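Long-range contacts in quinonprotein alcohol dehydrogenase-like protein (Bacteroides thetaiotaomicron VPI-5482, PDB 4R5O), which is of unknown function but binds calcium and combines an immunoglobulin-like beta-sandwich with a seven-bladed beta-propeller: residues N233-S238 / Y250-E255; T191-Q196 / S229-G234. One frame throughout, in Å; residues are numbered along the deposited sequence.

Contact 1: residues N233-S238 / Y250-E255; sequences NGKVLS and YYDVNE. With CA (calcium ion), chain K.
D252 OD1 is shared by two cations: it binds the calcium ion at 2.5 Å and accepts a hydrogen bond from K235 NZ at 3.0 Å, part of a salt bridge. Both residues lie on the antiparallel hairpin formed by strands 235-239 and 246-252 in one blade of the beta-propeller, where they face each other as a non-hydrogen-bonded pair. The ammonium reaches OD1 on its anti side, 21° out of the carboxylate plane. Two positive partners would probably favour the ionised carboxylate. Four waters are the other ligands of the calcium ion in the model; one of them donates to N233 O, and another donates to D252 OD2 while accepting from N254 ND2. Because D252 is also the N-cap of helix 253-258, its OD2 takes the backbone N-H of E255 at 3.0 Å, so the carboxylate joins metal, lysine and helix start.

The hairpin backbone is held by the pair V236 and Y251, with V236 N donating to Y251 O and Y251 N to V236 O. Beyond the end of the strand, V253 N donates to G234 O at 2.9 Å, tying the first turn of the helix to the tight turn before K235.

K235, L237, Y250 and D252 share one face of the sheet. The lysine chain bends at chi2 (-63°), which sets CD 3.7 Å from Y250 CD1; F307 meets the tyrosine ring edge-to-face. L237 CD2 packs against Y250 CB. V236 and Y251 point to the other face, where V236 CG2 meets V253 CG2 of the helix, 3.7 Å away. S238 OG, hydrogen-bonded to K249 O, lies in the plane of the Y251 ring at its edge, 3.9 Å from CE1, and one water links this hydroxyl to Y251 OH.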
loop_
_atom_site.group_PDB
_atom_site.type_symbol
_atom_site.label_atom_id
_atom_site.label_comp_id
_atom_site.label_asym_id
_atom_site.label_seq_id
_atom_site.Cartn_x
_atom_site.Cartn_y
_atom_site.Cartn_z
ATOM N N ASN A 233 -11.311 -13.491 -18.054
ATOM C CA ASN A 233 -12.347 -13.830 -19.032
ATOM C C ASN A 233 -13.756 -13.781 -18.431
ATOM O O ASN A 233 -14.491 -14.784 -18.485
ATOM C CB ASN A 233 -12.111 -15.214 -19.638
ATOM C CG ASN A 233 -11.287 -15.167 -20.884
ATOM O OD1 ASN A 233 -10.058 -14.977 -20.853
ATOM N ND2 ASN A 233 -11.974 -15.292 -22.015
ATOM N N GLY A 234 -14.101 -12.619 -17.872
ATOM C CA GLY A 234 -15.414 -12.361 -17.303
ATOM C C GLY A 234 -15.728 -13.089 -16.016
ATOM O O GLY A 234 -16.870 -13.019 -15.544
ATOM N N LYS A 235 -14.709 -13.747 -15.415
ATOM C CA LYS A 235 -14.868 -14.504 -14.173
ATOM C C LYS A 235 -13.956 -14.010 -13.066
ATOM O O LYS A 235 -12.896 -13.451 -13.331
ATOM C CB LYS A 235 -14.584 -16.016 -14.385
ATOM C CG LYS A 235 -15.376 -16.726 -15.499
ATOM C CD LYS A 235 -16.872 -16.746 -15.277
ATOM C CE LYS A 235 -17.570 -17.386 -16.457
ATOM N NZ LYS A 235 -19.042 -17.508 -16.239
ATOM N N VAL A 236 -14.353 -14.278 -11.820
ATOM C CA VAL A 236 -13.542 -14.058 -10.630
ATOM C C VAL A 236 -13.000 -15.411 -10.175
ATOM O O VAL A 236 -13.776 -16.249 -9.722
ATOM C CB VAL A 236 -14.300 -13.342 -9.483
ATOM C CG1 VAL A 236 -13.392 -13.155 -8.263
ATOM C CG2 VAL A 236 -14.884 -12.011 -9.941
ATOM N N LEU A 237 -11.693 -15.639 -10.312
ATOM C CA LEU A 237 -11.042 -16.866 -9.820
ATOM C C LEU A 237 -10.701 -16.674 -8.367
ATOM O O LEU A 237 -10.184 -15.618 -8.042
ATOM C CB LEU A 237 -9.789 -17.190 -10.649
ATOM C CG LEU A 237 -10.055 -17.572 -12.085
ATOM C CD1 LEU A 237 -8.799 -17.473 -12.933
ATOM C CD2 LEU A 237 -10.637 -18.963 -12.156
ATOM N N SER A 238 -11.014 -17.630 -7.477
ATOM C CA SER A 238 -10.696 -17.424 -6.065
ATOM C C SER A 238 -9.939 -18.621 -5.416
ATOM O O SER A 238 -10.125 -19.789 -5.774
ATOM C CB SER A 238 -11.964 -17.164 -5.262
ATOM O OG SER A 238 -12.780 -18.319 -5.196
ATOM N N TYR A 250 -14.695 -20.280 -9.227
ATOM C CA TYR A 250 -14.873 -19.022 -9.934
ATOM C C TYR A 250 -16.373 -18.657 -9.952
ATOM O O TYR A 250 -17.250 -19.517 -9.812
ATOM C CB TYR A 250 -14.267 -19.016 -11.352
ATOM C CG TYR A 250 -14.867 -19.977 -12.351
ATOM C CD1 TYR A 250 -15.959 -19.608 -13.133
ATOM C CD2 TYR A 250 -14.267 -21.201 -12.612
ATOM C CE1 TYR A 250 -16.479 -20.461 -14.100
ATOM C CE2 TYR A 250 -14.776 -22.066 -13.576
ATOM C CZ TYR A 250 -15.876 -21.686 -14.328
ATOM O OH TYR A 250 -16.406 -22.542 -15.273
ATOM N N TYR A 251 -16.619 -17.351 -10.043
ATOM C CA TYR A 251 -17.915 -16.679 -10.083
ATOM C C TYR A 251 -17.972 -15.835 -11.353
ATOM O O TYR A 251 -16.931 -15.545 -11.942
ATOM C CB TYR A 251 -18.107 -15.825 -8.799
ATOM C CG TYR A 251 -17.981 -16.600 -7.499
ATOM C CD1 TYR A 251 -16.731 -16.943 -6.989
ATOM C CD2 TYR A 251 -19.109 -16.929 -6.743
ATOM C CE1 TYR A 251 -16.607 -17.696 -5.822
ATOM C CE2 TYR A 251 -18.994 -17.636 -5.541
ATOM C CZ TYR A 251 -17.737 -18.016 -5.085
ATOM O OH TYR A 251 -17.582 -18.731 -3.915
ATOM N N ASP A 252 -19.166 -15.460 -11.790
ATOM C CA ASP A 252 -19.318 -14.631 -12.981
ATOM C C ASP A 252 -19.320 -13.166 -12.554
ATOM O O ASP A 252 -20.076 -12.815 -11.646
ATOM C CB ASP A 252 -20.599 -15.021 -13.733
ATOM C CG ASP A 252 -20.785 -14.305 -15.036
ATOM O OD1 ASP A 252 -20.135 -14.704 -16.026
ATOM O OD2 ASP A 252 -21.611 -13.367 -15.083
ATOM N N VAL A 253 -18.467 -12.322 -13.181
ATOM C CA VAL A 253 -18.340 -10.897 -12.839
ATOM C C VAL A 253 -19.707 -10.200 -13.012
ATOM O O VAL A 253 -20.131 -9.494 -12.108
ATOM C CB VAL A 253 -17.222 -10.206 -13.680
ATOM C CG1 VAL A 253 -17.271 -8.681 -13.595
ATOM C CG2 VAL A 253 -15.837 -10.720 -13.277
ATOM N N ASN A 254 -20.406 -10.430 -14.122
ATOM C CA ASN A 254 -21.706 -9.789 -14.406
ATOM C C ASN A 254 -22.793 -10.227 -13.424
ATOM O O ASN A 254 -23.616 -9.386 -13.030
ATOM C CB ASN A 254 -22.158 -10.085 -15.828
ATOM C CG ASN A 254 -21.291 -9.417 -16.852
ATOM O OD1 ASN A 254 -20.754 -8.317 -16.615
ATOM N ND2 ASN A 254 -21.147 -10.056 -18.006
ATOM N N GLU A 255 -22.786 -11.521 -13.008
ATOM C CA GLU A 255 -23.728 -12.044 -12.008
ATOM C C GLU A 255 -23.470 -11.381 -10.631
ATOM O O GLU A 255 -24.420 -11.002 -9.945
ATOM C CB GLU A 255 -23.620 -13.557 -11.921
ATOM C CG GLU A 255 -24.598 -14.173 -10.945
ATOM C CD GLU A 255 -24.620 -15.688 -10.883
ATOM O OE1 GLU A 255 -23.797 -16.346 -11.562
ATOM O OE2 GLU A 255 -25.494 -16.221 -10.163
HETATM CA CA CA K . -19.827 -13.720 -18.298
HETATM O O HOH W 1 -17.498 -15.051 -19.269
HETATM O O HOH W 2 -18.723 -11.201 -17.854
HETATM O O HOH W 3 -14.601 -19.196 -3.148
HETATM O O HOH W 4 -21.863 -12.843 -17.680
HETATM O O HOH W 5 -21.643 -15.530 -18.362
#

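Contact 2: residues T191-Q196 / S229-G234; sequences TILNEQ and SIIYNG
Two consecutive blades of the beta-propeller meet here through T191 and L193 on one side and S229 and I231 on the other, at the ends of strands 189-192 and 228-232. T191 lies beside S229, their CA atoms 6.3 Å apart, and L193, just past its strand, beside I231; side chains bridge the seam. T191 OG1 and S229 OG form a hydrogen bond of 2.6 Å in which either hydroxyl could be the donor.

Further along, I231 reaches across with its CG1-CD1 branch. CG1 stands anti to the carbonyl carbon (chi1 -49°) and packs on I192 O at 3.5 Å, while CD1 lies 3.8 Å from both T191 CG2 and L193 CD2; the I231 side chain crosses that of T191 obliquely and that of L193 at about a right angle. An alanine at T191 would probably leave S229 OG without its hydroxyl partner across the seam and open a gap beside I231 CD1 where CG2 had been. After L193 the chain turns away in an Asx turn, N194 OD1 accepting from Q196 N at 2.8 Å and also from Y197 N.

V236 and V253 of the following hairpin and helix cover I231, and F226 packs on T191. One hydroxyl pair and a few methyl contacts join the blades at this point, so the two sheets meet here through side chains and not through main-chain pairing.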
loop_
_atom_site.group_PDB
_atom_site.type_symbol
_atom_site.label_atom_id
_atom_site.label_comp_id
_atom_site.label_asym_id
_atom_site.label_seq_id
_atom_site.Cartn_x
_atom_site.Cartn_y
_atom_site.Cartn_z
ATOM N N THR A 191 -11.200 -7.865 -3.879
ATOM C CA THR A 191 -11.206 -8.033 -5.328
ATOM C C THR A 191 -11.694 -6.750 -5.964
ATOM O O THR A 191 -12.667 -6.189 -5.487
ATOM C CB THR A 191 -12.095 -9.250 -5.753
ATOM O OG1 THR A 191 -11.830 -10.405 -4.957
ATOM C CG2 THR A 191 -11.941 -9.608 -7.219
ATOM N N ILE A 192 -11.028 -6.265 -7.001
ATOM C CA ILE A 192 -11.504 -5.104 -7.744
ATOM C C ILE A 192 -11.982 -5.673 -9.100
ATOM O O ILE A 192 -11.169 -6.258 -9.845
ATOM C CB ILE A 192 -10.471 -3.925 -7.847
ATOM C CG1 ILE A 192 -10.590 -2.952 -6.618
ATOM C CG2 ILE A 192 -10.803 -3.060 -9.076
ATOM C CD1 ILE A 192 -10.499 -3.441 -5.260
ATOM N N LEU A 193 -13.322 -5.583 -9.348
ATOM C CA LEU A 193 -13.962 -6.144 -10.540
ATOM C C LEU A 193 -13.715 -5.278 -11.759
ATOM O O LEU A 193 -13.438 -5.812 -12.844
ATOM C CB LEU A 193 -15.486 -6.319 -10.344
ATOM C CG LEU A 193 -15.979 -7.132 -9.127
ATOM C CD1 LEU A 193 -17.497 -7.182 -9.073
ATOM C CD2 LEU A 193 -15.465 -8.512 -9.148
ATOM N N ASN A 194 -13.847 -3.947 -11.589
ATOM C CA ASN A 194 -13.727 -2.938 -12.646
ATOM C C ASN A 194 -13.587 -1.555 -12.016
ATOM O O ASN A 194 -13.166 -1.477 -10.866
ATOM C CB ASN A 194 -14.939 -3.008 -13.598
ATOM C CG ASN A 194 -16.300 -2.905 -12.948
ATOM O OD1 ASN A 194 -16.526 -2.134 -12.006
ATOM N ND2 ASN A 194 -17.263 -3.600 -13.528
ATOM N N GLU A 195 -13.913 -0.473 -12.743
ATOM C CA GLU A 195 -13.774 0.893 -12.225
ATOM C C GLU A 195 -14.847 1.249 -11.223
ATOM O O GLU A 195 -14.631 2.136 -10.379
ATOM C CB GLU A 195 -13.831 1.945 -13.352
ATOM C CG GLU A 195 -12.862 1.791 -14.512
ATOM C CD GLU A 195 -12.735 3.016 -15.406
ATOM O OE1 GLU A 195 -13.342 4.069 -15.096
ATOM O OE2 GLU A 195 -11.963 2.940 -16.389
ATOM N N GLN A 196 -16.018 0.587 -11.338
ATOM C CA GLN A 196 -17.188 0.908 -10.546
ATOM C C GLN A 196 -17.355 -0.015 -9.307
ATOM O O GLN A 196 -17.838 0.462 -8.280
ATOM C CB GLN A 196 -18.427 0.795 -11.469
ATOM C CG GLN A 196 -19.804 1.171 -10.861
ATOM C CD GLN A 196 -20.041 2.598 -10.398
ATOM O OE1 GLN A 196 -19.227 3.517 -10.584
ATOM N NE2 GLN A 196 -21.213 2.819 -9.814
ATOM N N SER A 229 -7.578 -13.632 -5.361
ATOM C CA SER A 229 -8.519 -13.645 -6.481
ATOM C C SER A 229 -7.929 -12.879 -7.666
ATOM O O SER A 229 -6.876 -12.251 -7.528
ATOM C CB SER A 229 -9.870 -13.062 -6.067
ATOM O OG SER A 229 -9.739 -11.761 -5.526
ATOM N N ILE A 230 -8.576 -12.988 -8.842
ATOM C CA ILE A 230 -8.179 -12.331 -10.086
ATOM C C ILE A 230 -9.381 -12.296 -11.006
ATOM O O ILE A 230 -10.270 -13.146 -10.885
ATOM C CB ILE A 230 -6.955 -13.034 -10.754
ATOM C CG1 ILE A 230 -6.210 -12.089 -11.740
ATOM C CG2 ILE A 230 -7.324 -14.400 -11.377
ATOM C CD1 ILE A 230 -4.893 -12.542 -12.287
ATOM N N ILE A 231 -9.422 -11.301 -11.914
ATOM C CA ILE A 231 -10.445 -11.227 -12.946
ATOM C C ILE A 231 -9.836 -11.863 -14.184
ATOM O O ILE A 231 -8.718 -11.504 -14.571
ATOM C CB ILE A 231 -11.010 -9.801 -13.208
ATOM C CG1 ILE A 231 -11.428 -9.072 -11.922
ATOM C CG2 ILE A 231 -12.130 -9.819 -14.252
ATOM C CD1 ILE A 231 -12.420 -9.723 -11.032
ATOM N N TYR A 232 -10.553 -12.815 -14.785
ATOM C CA TYR A 232 -10.077 -13.506 -15.969
ATOM C C TYR A 232 -11.244 -13.967 -16.785
ATOM O O TYR A 232 -12.080 -14.730 -16.281
ATOM C CB TYR A 232 -9.190 -14.692 -15.555
ATOM C CG TYR A 232 -8.506 -15.435 -16.680
ATOM C CD1 TYR A 232 -7.744 -14.753 -17.628
ATOM C CD2 TYR A 232 -8.462 -16.828 -16.691
ATOM C CE1 TYR A 232 -7.052 -15.428 -18.626
ATOM C CE2 TYR A 232 -7.740 -17.520 -17.663
ATOM C CZ TYR A 232 -7.018 -16.811 -18.622
ATOM O OH TYR A 232 -6.238 -17.453 -19.565
ATOM N N ASN A 233 -11.311 -13.491 -18.054
ATOM C CA ASN A 233 -12.347 -13.830 -19.032
ATOM C C ASN A 233 -13.756 -13.781 -18.431
ATOM O O ASN A 233 -14.491 -14.784 -18.485
ATOM C CB ASN A 233 -12.111 -15.214 -19.638
ATOM C CG ASN A 233 -11.287 -15.167 -20.884
ATOM O OD1 ASN A 233 -10.058 -14.977 -20.853
ATOM N ND2 ASN A 233 -11.974 -15.292 -22.015
ATOM N N GLY A 234 -14.101 -12.619 -17.872
ATOM C CA GLY A 234 -15.414 -12.361 -17.303
ATOM C C GLY A 234 -15.728 -13.089 -16.016
ATOM O O GLY A 234 -16.870 -13.019 -15.544
#

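From the N terminus the chain enters contact 2 at T191-Q196, runs through the remaining three strands of that blade and returns at S229-G234, closing a loop of 32 residues between neighbouring blades. It then turns at N233 and G234, which belong to both contacts, and contact 1 closes the much shorter hairpin loop from S238 to Y250. The two loops follow one another along the chain. Contact 2 joins two sheets, whereas contact 1 lies within the second of them, at the calcium-bearing end of the hairpin. They meet where V236 CG2 packs on both I231 CD1 and L193 CD2, and where L237 N probably hydrogen-bonds to I230 O.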